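Local atomic coordinates of beta-galactoside alpha-2,6-sialyltransferase (PDB entry 2Z4T), a protein that transfers sialic acid from a CMP-activated donor to galactoside acceptors such as lactose, forming an alpha-2,6 linkage. Residues V58-T63 with K89-F94; V113-E118 with Q189-L194; Q146-W151 with N165-A170. One frame throughout, in Å; residues are numbered along the deposited sequence. Where two conformers were deposited one is given.

Interaction 1 of 3, residues V58-T63 with K89-F94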
loop_
_atom_site.group_PDB
_atom_site.type_symbol
_atom_site.label_atom_id
_atom_site.label_comp_id
_atom_site.label_asym_id
_atom_site.label_seq_id
_atom_site.Cartn_x
_atom_site.Cartn_y
_atom_site.Cartn_z
ATOM N N VAL A 58 -15.590 -4.248 41.713
ATOM C CA VAL A 58 -14.326 -4.298 42.437
ATOM C C VAL A 58 -13.151 -4.381 41.474
ATOM O O VAL A 58 -13.096 -5.257 40.602
ATOM C CB VAL A 58 -14.272 -5.477 43.427
ATOM C CG1 VAL A 58 -12.886 -5.558 44.086
ATOM C CG2 VAL A 58 -15.351 -5.344 44.486
ATOM N N GLN A 59 -12.203 -3.460 41.623
ATOM C CA GLN A 59 -10.974 -3.581 40.867
ATOM C C GLN A 59 -10.152 -4.707 41.470
ATOM O O GLN A 59 -9.894 -4.766 42.676
ATOM C CB GLN A 59 -10.176 -2.296 40.824
ATOM C CG GLN A 59 -8.992 -2.422 39.895
ATOM C CD GLN A 59 -8.194 -1.160 39.793
ATOM O OE1 GLN A 59 -6.976 -1.206 39.614
ATOM N NE2 GLN A 59 -8.865 -0.022 39.895
ATOM N N THR A 60 -9.727 -5.584 40.592
ATOM C CA THR A 60 -9.302 -6.885 40.985
ATOM C C THR A 60 -7.866 -7.178 40.511
ATOM O O THR A 60 -7.194 -8.057 41.032
ATOM C CB THR A 60 -10.413 -7.847 40.517
ATOM O OG1 THR A 60 -11.121 -8.312 41.675
ATOM C CG2 THR A 60 -9.920 -8.967 39.716
ATOM N N CYS A 61 -7.390 -6.395 39.553
ATOM C CA CYS A 61 -5.999 -6.417 39.191
ATOM C C CYS A 61 -5.684 -5.092 38.520
ATOM O O CYS A 61 -6.590 -4.390 38.084
ATOM C CB CYS A 61 -5.691 -7.601 38.267
ATOM S SG CYS A 61 -5.906 -7.271 36.519
ATOM N N GLY A 62 -4.404 -4.751 38.446
ATOM C CA GLY A 62 -3.971 -3.491 37.865
ATOM C C GLY A 62 -3.360 -2.619 38.937
ATOM O O GLY A 62 -3.804 -2.622 40.079
ATOM N N THR A 63 -2.330 -1.869 38.585
ATOM C CA THR A 63 -1.646 -1.125 39.618
ATOM C C THR A 63 -2.310 0.223 39.991
ATOM O O THR A 63 -2.536 0.472 41.159
ATOM C CB THR A 63 -0.091 -1.110 39.450
ATOM O OG1 THR A 63 0.401 0.233 39.478
ATOM C CG2 THR A 63 0.332 -1.759 38.196
ATOM N N LYS A 89 -2.703 -4.757 31.906
ATOM C CA LYS A 89 -4.066 -5.253 32.076
ATOM C C LYS A 89 -4.675 -4.810 33.397
ATOM O O LYS A 89 -3.999 -4.809 34.432
ATOM C CB LYS A 89 -4.125 -6.794 31.920
ATOM C CG LYS A 89 -3.796 -7.237 30.454
ATOM C CD LYS A 89 -3.796 -8.763 30.231
ATOM C CE LYS A 89 -3.286 -9.135 28.811
ATOM N NZ LYS A 89 -1.872 -8.700 28.626
ATOM N N TYR A 90 -5.945 -4.404 33.338
ATOM C CA TYR A 90 -6.731 -4.030 34.520
ATOM C C TYR A 90 -7.965 -4.936 34.609
ATOM O O TYR A 90 -8.589 -5.223 33.585
ATOM C CB TYR A 90 -7.102 -2.527 34.485
ATOM C CG TYR A 90 -5.945 -1.657 34.908
ATOM C CD1 TYR A 90 -4.895 -1.395 34.036
ATOM C CD2 TYR A 90 -5.866 -1.153 36.208
ATOM C CE1 TYR A 90 -3.799 -0.641 34.439
ATOM C CE2 TYR A 90 -4.779 -0.398 36.623
ATOM C CZ TYR A 90 -3.752 -0.143 35.744
ATOM O OH TYR A 90 -2.680 0.597 36.160
ATOM N N CYS A 91 -8.298 -5.391 35.817
ATOM C CA CYS A 91 -9.422 -6.302 36.030
ATOM C C CYS A 91 -10.483 -5.714 36.952
ATOM O O CYS A 91 -10.167 -5.057 37.949
ATOM C CB CYS A 91 -8.951 -7.588 36.681
ATOM S SG CYS A 91 -7.543 -8.389 35.941
ATOM N N PHE A 92 -11.745 -5.995 36.625
ATOM C CA PHE A 92 -12.900 -5.546 37.404
ATOM C C PHE A 92 -13.910 -6.681 37.500
ATOM O O PHE A 92 -14.285 -7.286 36.485
ATOM C CB PHE A 92 -13.521 -4.295 36.767
ATOM C CG PHE A 92 -12.558 -3.151 36.640
ATOM C CD1 PHE A 92 -11.816 -2.980 35.484
ATOM C CD2 PHE A 92 -12.347 -2.280 37.704
ATOM C CE1 PHE A 92 -10.894 -1.936 35.362
ATOM C CE2 PHE A 92 -11.420 -1.230 37.599
ATOM C CZ PHE A 92 -10.692 -1.059 36.428
ATOM N N ASP A 93 -14.336 -6.987 38.716
ATOM C CA ASP A 93 -15.303 -8.055 38.921
ATOM C C ASP A 93 -16.635 -7.484 39.348
ATOM O O ASP A 93 -16.716 -6.835 40.391
ATOM C CB ASP A 93 -14.817 -9.008 40.016
ATOM C CG ASP A 93 -13.525 -9.714 39.656
ATOM O OD1 ASP A 93 -13.212 -10.709 40.346
ATOM O OD2 ASP A 93 -12.826 -9.274 38.717
ATOM N N PHE A 94 -17.677 -7.741 38.562
ATOM C CA PHE A 94 -19.050 -7.350 38.927
ATOM C C PHE A 94 -19.787 -8.503 39.597
ATOM O O PHE A 94 -19.761 -9.629 39.095
ATOM C CB PHE A 94 -19.823 -6.895 37.682
ATOM C CG PHE A 94 -21.317 -6.754 37.890
ATOM C CD1 PHE A 94 -21.862 -5.558 38.346
ATOM C CD2 PHE A 94 -22.190 -7.809 37.583
ATOM C CE1 PHE A 94 -23.253 -5.427 38.528
ATOM C CE2 PHE A 94 -23.577 -7.676 37.766
ATOM C CZ PHE A 94 -24.104 -6.490 38.234
#
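Cys61 and Cys91 meet sulfur to sulfur across two adjacent antiparallel strands, their SG atoms 2.1 Å apart in a disulfide with chi3 71°. Cys61 turns its SG between its own backbone N and carbonyl carbon (chi1 88°), whereas the SG of Cys91 stands anti to the carbonyl carbon. On the same face of the sheet lie Val58 and Asp93. Next to the bridge, Thr60 CG2 rests 3.5 Å from Cys91 CB, and the Thr60 side chain crosses that of Asp93 at about a right angle, with CG2 3.1 Å from Asp93 OD2. The other face carries Gln59 and Phe92, which run side by side and point the same way, Gln59 CB lying 3.6 Å from Phe92 CE2. Farther along, Gly62 CA sits over one face of the Tyr90 ring, 3.7 Å from the centroid, a CH-pi contact made possible by the lack of a side chain on the glycine. The Tyr90 hydroxyl bonds to Gln64 N. Cys91 O receives Thr60 N at 2.7 Å and, weakly, Cys61 N at 3.5 Å. Two residues of strand 52-61 thus face one of strand 88-98: a classic beta bulge, pinned by a disulfide, in the immunoglobulin-like beta-sandwich domain.

Interaction 2 of 3, residues V113-E118 with Q189-L194; sequences VAPSLE and QTKHRL
The guanidinium of Arg193 lies against the backbone of Ala114, whose N stands 3.1 Å above one face of the plane, offset toward the rim. Both are donors, so the closeness of Ala114 N to Arg193 NH2 is no hydrogen bond. What joins them is a shared acceptor: Asp87 OD1 accepts a hydrogen bond from Ala114 N and forms a salt bridge with Arg193 NH1, while NH2 pairs with Asp36. Ala114 CB also touches the flat group, 3.5 Å from Arg193 CZ. The arginine chain gets there by setting CG between its backbone N and carbonyl carbon (chi1 58°) and then running extended to NE. The ring of Pro115 crosses the Arg193 side chain at about a right angle, and Pro115 CD packs 3.3 Å from Arg193 O. The bent chain of Lys191 passes obliquely by the ring, with Lys191 CD 4.0 Å from Pro115 CB. Leu194 closes the contact by a CA-H...O approach, its CA 3.4 Å from Pro115 O, and by setting CD1 4.0 Å from Pro115 CB. Because strand 103-122 runs on from the immunoglobulin-like domain into the sialyltransferase domain, and both aspartates belong to the former, the arrangement is that of an interdomain junction.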
loop_
_atom_site.group_PDB
_atom_site.type_symbol
_atom_site.label_atom_id
_atom_site.label_comp_id
_atom_site.label_asym_id
_atom_site.label_seq_id
_atom_site.Cartn_x
_atom_site.Cartn_y
_atom_site.Cartn_z
ATOM N N VAL A 113 -3.298 -0.253 26.255
ATOM C CA VAL A 113 -2.131 -0.261 25.358
ATOM C C VAL A 113 -1.845 1.172 24.937
ATOM O O VAL A 113 -2.760 2.015 24.957
ATOM C CB VAL A 113 -2.378 -1.148 24.108
ATOM C CG1 VAL A 113 -2.753 -2.609 24.523
ATOM C CG2 VAL A 113 -3.484 -0.539 23.221
ATOM N N ALA A 114 -0.597 1.460 24.577
ATOM C CA ALA A 114 -0.244 2.798 24.091
ATOM C C ALA A 114 -1.141 3.246 22.924
ATOM O O ALA A 114 -1.454 2.442 22.033
ATOM C CB ALA A 114 1.212 2.845 23.675
ATOM N N PRO A 115 -1.583 4.517 22.937
ATOM C CA PRO A 115 -2.201 5.109 21.747
ATOM C C PRO A 115 -1.227 4.974 20.572
ATOM O O PRO A 115 -0.008 5.159 20.732
ATOM C CB PRO A 115 -2.341 6.584 22.123
ATOM C CG PRO A 115 -2.398 6.587 23.626
ATOM C CD PRO A 115 -1.520 5.463 24.071
ATOM N N SER A 116 -1.747 4.623 19.408
ATOM C CA SER A 116 -0.892 4.396 18.253
ATOM C C SER A 116 -1.447 5.023 16.972
ATOM O O SER A 116 -2.663 5.202 16.786
ATOM C CB SER A 116 -0.635 2.907 18.054
ATOM O OG SER A 116 -1.815 2.279 17.587
ATOM N N LEU A 117 -0.522 5.365 16.097
ATOM C CA LEU A 117 -0.846 5.994 14.843
ATOM C C LEU A 117 -0.088 5.257 13.734
ATOM O O LEU A 117 1.063 4.769 13.924
ATOM C CB LEU A 117 -0.465 7.469 14.910
ATOM C CG LEU A 117 -0.954 8.413 13.816
ATOM C CD1 LEU A 117 -2.470 8.427 13.759
ATOM C CD2 LEU A 117 -0.415 9.818 14.041
ATOM N N GLU A 118 -0.776 5.123 12.599
ATOM C CA GLU A 118 -0.199 4.573 11.386
ATOM C C GLU A 118 -0.498 5.551 10.276
ATOM O O GLU A 118 -1.664 5.871 10.047
ATOM C CB GLU A 118 -0.835 3.243 11.053
ATOM C CG GLU A 118 -0.416 2.105 11.949
ATOM C CD GLU A 118 -1.218 0.847 11.661
ATOM O OE1 GLU A 118 -0.913 -0.199 12.269
ATOM O OE2 GLU A 118 -2.162 0.919 10.836
ATOM N N GLN A 189 0.696 16.140 20.708
ATOM C CA GLN A 189 0.444 17.100 21.770
ATOM C C GLN A 189 -0.551 16.574 22.784
ATOM O O GLN A 189 -0.557 16.990 23.931
ATOM C CB GLN A 189 -0.112 18.393 21.184
ATOM C CG GLN A 189 0.940 19.400 20.793
ATOM C CD GLN A 189 0.424 20.424 19.807
ATOM O OE1 GLN A 189 1.157 21.314 19.395
ATOM N NE2 GLN A 189 -0.840 20.295 19.410
ATOM N N THR A 190 -1.369 15.635 22.346
ATOM C CA THR A 190 -2.604 15.279 23.019
ATOM C C THR A 190 -2.536 13.900 23.677
ATOM O O THR A 190 -3.196 13.656 24.674
ATOM C CB THR A 190 -3.767 15.405 21.982
ATOM O OG1 THR A 190 -4.253 16.755 22.009
ATOM C CG2 THR A 190 -4.921 14.425 22.210
ATOM N N LYS A 191 -1.726 13.007 23.130
ATOM C CA LYS A 191 -1.601 11.664 23.669
ATOM C C LYS A 191 -0.422 11.573 24.633
ATOM O O LYS A 191 0.660 12.129 24.374
ATOM C CB LYS A 191 -1.462 10.657 22.526
ATOM C CG LYS A 191 -2.710 10.585 21.639
ATOM C CD LYS A 191 -3.923 10.266 22.487
ATOM C CE LYS A 191 -5.028 9.634 21.672
ATOM N NZ LYS A 191 -5.703 10.664 20.858
ATOM N N HIS A 192 -0.593 10.881 25.747
ATOM C CA HIS A 192 0.525 10.949 26.664
ATOM C C HIS A 192 1.752 10.140 26.295
ATOM O O HIS A 192 2.859 10.621 26.565
ATOM C CB HIS A 192 0.137 11.024 28.147
ATOM C CG HIS A 192 -0.274 12.406 28.539
ATOM N ND1 HIS A 192 0.545 13.256 29.247
ATOM C CD2 HIS A 192 -1.372 13.129 28.212
ATOM C CE1 HIS A 192 -0.056 14.424 29.387
ATOM N NE2 HIS A 192 -1.219 14.373 28.767
ATOM N N ARG A 193 1.582 9.003 25.623
ATOM C CA ARG A 193 2.669 8.317 24.927
ATOM C C ARG A 193 2.035 7.943 23.575
ATOM O O ARG A 193 0.825 7.735 23.511
ATOM C CB ARG A 193 3.157 7.076 25.693
ATOM C CG ARG A 193 2.050 6.042 25.946
ATOM C CD ARG A 193 2.525 4.801 26.671
ATOM N NE ARG A 193 1.376 3.992 27.089
ATOM C CZ ARG A 193 1.378 2.657 27.177
ATOM N NH1 ARG A 193 2.478 1.957 26.862
ATOM N NH2 ARG A 193 0.279 2.015 27.563
ATOM N N LEU A 194 2.838 7.886 22.508
ATOM C CA LEU A 194 2.331 7.630 21.161
ATOM C C LEU A 194 3.311 6.793 20.352
ATOM O O LEU A 194 4.475 7.182 20.176
ATOM C CB LEU A 194 2.010 8.945 20.423
ATOM C CG LEU A 194 1.268 8.813 19.080
ATOM C CD1 LEU A 194 -0.176 8.261 19.255
ATOM C CD2 LEU A 194 1.262 10.134 18.291
#

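Interaction 3 of 3, residues Q146-W151 with N165-A170; sequences QRYIAW and NITSFA
Arg147 and Ile149 stand beside Ile166 and Ser168 but bond through their backbones to the residues before and after these, Asn165 and Thr167 for Arg147, Thr167 and Phe169 for Ile149, as in a parallel sheet. Arg147 N gives to Asn165 O at 2.9 Å, Thr167 N to Arg147 O at 2.7 Å, Ile149 N to Thr167 O, and Phe169 N to Ile149 O. The second and third of these bonds are the straighter ones. Water extends the pairing at both ends: one molecule donates to Asn165 O and also bonds with Thr167 OG1, and another bridges Trp151 N, Ser168 OG and Phe169 O.

Helix 158-164 connects the two parallel strands in a beta-alpha-beta crossover of the N-terminal Rossmann-like domain of a GT-B glycosyltransferase. Asn165, with positive phi, ends that helix in a Schellman motif and leads straight into the second strand.

Among aromatic contacts, Phe169 turns its edge toward the face of Tyr148, with CE2 of Phe169 4.0 Å from Tyr148 CG and the planes 61° apart. Glu183 of helix 178-190 touches both rings. Thr167 lies alongside the tyrosine, pointing the same way. Aliphatic packing occupies the other face of the sheet, where Ile149 CD1 comes within 3.6 Å of Ile166 CG2. Ile149 sets CG1 between its backbone N and carbonyl carbon (chi1 66°), and Ile135 of helix 126-141 also packs on it.

Charge gathers on that same face. Arg147 NE forms a salt bridge with Glu118, NH2 bonds to Ser138 OG, and NH1 bonds to Leu164 O, while Asn165 CB lies 3.7 Å from Arg147 NH1. At the far end of the strand, Trp151 NE1 bonds to Gln131 OE1, and the nearest atoms of the indole side chain and a bound magnesium ion are about 4 Å apart.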
loop_
_atom_site.group_PDB
_atom_site.type_symbol
_atom_site.label_atom_id
_atom_site.label_comp_id
_atom_site.label_asym_id
_atom_site.label_seq_id
_atom_site.Cartn_x
_atom_site.Cartn_y
_atom_site.Cartn_z
ATOM N N GLN A 146 -5.044 4.249 15.122
ATOM C CA GLN A 146 -5.674 5.228 14.227
ATOM C C GLN A 146 -4.877 5.250 12.935
ATOM O O GLN A 146 -3.644 5.102 12.951
ATOM C CB GLN A 146 -5.640 6.641 14.828
ATOM C CG GLN A 146 -6.720 6.950 15.882
ATOM C CD GLN A 146 -8.165 6.755 15.383
ATOM O OE1 GLN A 146 -9.033 6.325 16.138
ATOM N NE2 GLN A 146 -8.420 7.067 14.110
ATOM N N ARG A 147 -5.559 5.479 11.818
ATOM C CA ARG A 147 -4.900 5.386 10.521
ATOM C C ARG A 147 -5.159 6.605 9.658
ATOM O O ARG A 147 -6.301 7.010 9.448
ATOM C CB ARG A 147 -5.297 4.098 9.808
ATOM C CG ARG A 147 -4.977 2.885 10.627
ATOM C CD ARG A 147 -5.190 1.577 9.866
ATOM N NE ARG A 147 -4.847 0.492 10.770
ATOM C CZ ARG A 147 -5.692 -0.039 11.650
ATOM N NH1 ARG A 147 -6.955 0.369 11.689
ATOM N NH2 ARG A 147 -5.271 -0.994 12.478
ATOM N N TYR A 148 -4.069 7.185 9.173
ATOM C CA TYR A 148 -4.115 8.365 8.339
ATOM C C TYR A 148 -3.533 7.996 6.986
ATOM O O TYR A 148 -2.422 7.451 6.903
ATOM C CB TYR A 148 -3.261 9.482 8.936
ATOM C CG TYR A 148 -3.719 10.062 10.254
ATOM C CD1 TYR A 148 -4.965 9.765 10.785
ATOM C CD2 TYR A 148 -2.899 10.960 10.951
ATOM C CE1 TYR A 148 -5.376 10.309 12.000
ATOM C CE2 TYR A 148 -3.297 11.516 12.143
ATOM C CZ TYR A 148 -4.541 11.193 12.664
ATOM O OH TYR A 148 -4.937 11.734 13.855
ATOM N N ILE A 149 -4.278 8.308 5.933
ATOM C CA ILE A 149 -3.828 8.090 4.577
ATOM C C ILE A 149 -3.788 9.396 3.803
ATOM O O ILE A 149 -4.559 10.334 4.080
ATOM C CB ILE A 149 -4.737 7.084 3.829
ATOM C CG1 ILE A 149 -6.151 7.644 3.618
ATOM C CG2 ILE A 149 -4.734 5.737 4.537
ATOM C CD1 ILE A 149 -7.103 6.721 2.825
ATOM N N ALA A 150 -2.866 9.470 2.850
ATOM C CA ALA A 150 -2.921 10.509 1.841
ATOM C C ALA A 150 -2.605 9.781 0.560
ATOM O O ALA A 150 -1.433 9.522 0.254
ATOM C CB ALA A 150 -1.924 11.617 2.120
ATOM N N TRP A 151 -3.668 9.405 -0.151
ATOM C CA TRP A 151 -3.588 8.529 -1.332
ATOM C C TRP A 151 -4.096 9.243 -2.563
ATOM O O TRP A 151 -5.021 10.055 -2.493
ATOM C CB TRP A 151 -4.443 7.270 -1.151
ATOM C CG TRP A 151 -3.844 6.154 -0.305
ATOM C CD1 TRP A 151 -2.541 6.022 0.090
ATOM C CD2 TRP A 151 -4.537 5.004 0.218
ATOM N NE1 TRP A 151 -2.382 4.873 0.840
ATOM C CE2 TRP A 151 -3.589 4.231 0.929
ATOM C CE3 TRP A 151 -5.868 4.558 0.156
ATOM C CZ2 TRP A 151 -3.925 3.031 1.570
ATOM C CZ3 TRP A 151 -6.208 3.367 0.802
ATOM C CH2 TRP A 151 -5.240 2.611 1.486
ATOM N N ASN A 165 -10.774 2.548 10.581
ATOM C CA ASN A 165 -10.252 3.602 11.438
ATOM C C ASN A 165 -9.366 4.601 10.681
ATOM O O ASN A 165 -8.364 5.112 11.229
ATOM C CB ASN A 165 -9.419 2.956 12.535
ATOM C CG ASN A 165 -10.132 2.877 13.852
ATOM O OD1 ASN A 165 -9.483 2.682 14.860
ATOM N ND2 ASN A 165 -11.458 3.047 13.865
ATOM N N ILE A 166 -9.726 4.850 9.420
ATOM C CA ILE A 166 -8.978 5.733 8.529
ATOM C C ILE A 166 -9.537 7.153 8.586
ATOM O O ILE A 166 -10.751 7.339 8.576
ATOM C CB ILE A 166 -9.065 5.244 7.054
ATOM C CG1 ILE A 166 -8.203 3.997 6.838
ATOM C CG2 ILE A 166 -8.646 6.348 6.085
ATOM C CD1 ILE A 166 -8.593 3.183 5.617
ATOM N N THR A 167 -8.645 8.138 8.660
ATOM C CA THR A 167 -8.948 9.506 8.259
ATOM C C THR A 167 -8.106 9.778 7.018
ATOM O O THR A 167 -6.938 9.393 6.970
ATOM C CB THR A 167 -8.555 10.524 9.339
ATOM O OG1 THR A 167 -9.024 10.081 10.616
ATOM C CG2 THR A 167 -9.130 11.890 9.022
ATOM N N SER A 168 -8.695 10.454 6.035
ATOM C CA SER A 168 -8.070 10.681 4.740
ATOM C C SER A 168 -7.647 12.138 4.558
ATOM O O SER A 168 -8.312 13.045 5.052
ATOM C CB SER A 168 -9.072 10.323 3.640
ATOM O OG SER A 168 -8.472 10.447 2.363
ATOM N N PHE A 169 -6.569 12.366 3.814
ATOM C CA PHE A 169 -6.061 13.734 3.572
ATOM C C PHE A 169 -5.680 13.910 2.108
ATOM O O PHE A 169 -5.139 13.004 1.494
ATOM C CB PHE A 169 -4.839 14.029 4.453
ATOM C CG PHE A 169 -5.133 14.007 5.924
ATOM C CD1 PHE A 169 -5.302 15.205 6.624
ATOM C CD2 PHE A 169 -5.252 12.788 6.611
ATOM C CE1 PHE A 169 -5.579 15.206 7.992
ATOM C CE2 PHE A 169 -5.536 12.760 7.972
ATOM C CZ PHE A 169 -5.694 13.982 8.677
ATOM N N ALA A 170 -5.973 15.074 1.545
ATOM C CA ALA A 170 -5.700 15.305 0.132
ATOM C C ALA A 170 -4.220 15.648 -0.107
ATOM O O ALA A 170 -3.706 16.608 0.454
ATOM C CB ALA A 170 -6.619 16.413 -0.405
HETATM O O HOH W 1 -7.992 8.102 11.764
HETATM O O HOH W 2 -5.303 12.621 -1.975
HETATM O O HOH W 3 -6.309 10.472 0.678
#

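How the interactions relate
From the N terminus, interaction 1 comes first and closes a 25-residue loop wholly within the immunoglobulin-like domain. Only after it does the chain enter strand 103-122, which pairs with strand 88-98; the later part of strand 103-122 opens interaction 2. That contact shuts a much longer loop, of 70 residues, and fastens the connection between the two domains to the turn after helix 178-190. Interaction 3 opens and closes within that loop, so it nests there and no contact crosses another. Interactions 2 and 3 also touch directly, with Leu117 CD1 packing against Tyr148 CE2 at 3.6 Å, whereas interactions 1 and 3 lie about 35 Å apart between centres.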